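Local coordinates for protein HTH-type transcriptional regulator cbl (Escherichia coli K12, PDB 2FYI) that probably serves as an accessory LysR-type transcription factor of the cys regulon, represented here by its cofactor-binding domain, at residues R127-A131 / L185-N189. Sequence-based numbering, arbitrary orientation.
Sequences RIDDA and LFDAN
Arg127 and Ala131, one turn apart on helix 125-134, face the extended chain of residues 185-189, with CA-CA distances of 5.9 Å for both Arg127 to Asp187 and Ala131 to Phe186. The contact illustrates how a helix of the periplasmic-binding-protein-like fold packs against the connection that leads from strand 177-180 into strand 189-196.

Phe186 makes the apolar half. Its ring, with CG beside the backbone N (chi1 -55°), brings CD1 to within 3.4 Å of Ala131 CB, an oblique approach rather than a stack. Ile128 adds a looser contact, CG2 to CE1 of Phe186 at 4.3 Å, while Leu107 of helix 107-110 and Leu163 of strand 161-165 also touch Phe186. Arg127 O lies at the ring's edge, 3.9 Å from Phe186 CD1.

Arg127 makes the polar half. Bends at chi2 and chi3 carry its guanidinium along the chain, where NH1 approaches Ala188 O near the guanidinium plane; at 2.4 Å and 119° at the hydrogen, this modelled bond is too short and too bent to be more than doubtful in detail. Asn189 OD1 lies over one guanidinium face, the amide plane only 18° from parallel. The amide is steadied by its ND2, which is hydrogen-bonded to Trp87 O. Asp187 crosses Arg127 at about a right angle, its CB 4.0 Å from Arg127 CD, without a salt bridge between them.

One water joins the two backbones, donating to Arg127 O and accepting from Asp187 N, each at 3.0 Å. Because Arg127 O also receives the helical bond from Ala131 N, it has two donors. The contact thus combines packing of the buried Phe186 with a water bridge between backbones and a less certain arginine-carbonyl contact; the Asp187 carboxylate probably offers Arg127 at most a weak, long-range attraction.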
# COMPACT_ATOMS: atom_id res chain seq x y z
N ARG A 127 -3.83 17.64 -7.50
CA ARG A 127 -2.93 18.51 -8.23
C ARG A 127 -2.85 18.03 -9.65
O ARG A 127 -2.77 18.85 -10.57
CB ARG A 127 -1.54 18.54 -7.64
CG ARG A 127 -1.51 18.91 -6.21
CD ARG A 127 -1.91 20.29 -6.07
NE ARG A 127 -2.72 20.41 -4.88
CZ ARG A 127 -2.27 20.79 -3.69
NH1 ARG A 127 -0.99 21.11 -3.50
NH2 ARG A 127 -3.11 20.88 -2.67
N ILE A 128 -2.88 16.71 -9.84
CA ILE A 128 -2.89 16.12 -11.17
C ILE A 128 -4.20 16.44 -11.93
O ILE A 128 -4.17 16.97 -13.02
CB ILE A 128 -2.62 14.60 -11.12
CG1 ILE A 128 -1.24 14.32 -10.52
CG2 ILE A 128 -2.73 13.96 -12.51
CD1 ILE A 128 -1.02 12.84 -10.15
N ASP A 129 -5.34 16.12 -11.33
CA ASP A 129 -6.59 16.39 -12.00
C ASP A 129 -6.72 17.87 -12.36
O ASP A 129 -7.10 18.22 -13.49
CB ASP A 129 -7.75 15.96 -11.10
CG ASP A 129 -7.96 14.43 -11.09
OD1 ASP A 129 -7.39 13.67 -11.94
OD2 ASP A 129 -8.73 13.96 -10.22
N ASP A 130 -6.40 18.75 -11.42
CA ASP A 130 -6.55 20.18 -11.65
C ASP A 130 -5.64 20.71 -12.72
O ASP A 130 -6.02 21.58 -13.51
CB ASP A 130 -6.27 20.94 -10.38
CG ASP A 130 -7.30 20.68 -9.32
OD1 ASP A 130 -8.29 19.97 -9.66
OD2 ASP A 130 -7.13 21.18 -8.17
N ALA A 131 -4.42 20.21 -12.74
CA ALA A 131 -3.50 20.61 -13.78
C ALA A 131 -4.17 20.31 -15.12
O ALA A 131 -4.28 21.22 -15.94
CB ALA A 131 -2.21 19.89 -13.64
N LEU A 185 4.79 21.63 -14.26
CA LEU A 185 3.50 21.28 -14.85
C LEU A 185 2.45 21.06 -13.80
O LEU A 185 1.28 21.23 -14.08
CB LEU A 185 3.60 20.01 -15.68
CG LEU A 185 4.58 20.04 -16.84
CD1 LEU A 185 4.41 18.73 -17.59
CD2 LEU A 185 4.32 21.21 -17.71
N PHE A 186 2.85 20.64 -12.62
CA PHE A 186 1.91 20.47 -11.52
C PHE A 186 2.25 21.35 -10.32
O PHE A 186 3.41 21.73 -10.13
CB PHE A 186 1.93 19.03 -11.10
CG PHE A 186 1.67 18.08 -12.20
CD1 PHE A 186 0.37 17.84 -12.64
CD2 PHE A 186 2.71 17.41 -12.82
CE1 PHE A 186 0.12 16.93 -13.69
CE2 PHE A 186 2.46 16.51 -13.88
CZ PHE A 186 1.16 16.27 -14.31
N ASP A 187 1.27 21.67 -9.50
CA ASP A 187 1.57 22.38 -8.25
C ASP A 187 2.14 21.47 -7.17
O ASP A 187 1.96 20.24 -7.20
CB ASP A 187 0.33 23.10 -7.74
CG ASP A 187 -0.08 24.23 -8.66
OD1 ASP A 187 0.76 24.61 -9.53
OD2 ASP A 187 -1.24 24.73 -8.53
N ALA A 188 2.83 22.11 -6.22
CA ALA A 188 3.43 21.47 -5.04
C ALA A 188 2.38 20.94 -4.08
O ALA A 188 1.29 21.46 -4.01
CB ALA A 188 4.28 22.44 -4.32
N ASN A 189 2.74 19.90 -3.33
CA ASN A 189 1.92 19.38 -2.24
C ASN A 189 2.62 19.63 -0.92
O ASN A 189 3.80 19.96 -0.88
CB ASN A 189 1.73 17.88 -2.41
CG ASN A 189 1.22 17.53 -3.78
OD1 ASN A 189 0.01 17.61 -4.05
ND2 ASN A 189 2.13 17.17 -4.68
O HOH W 1 -1.60 21.63 -10.20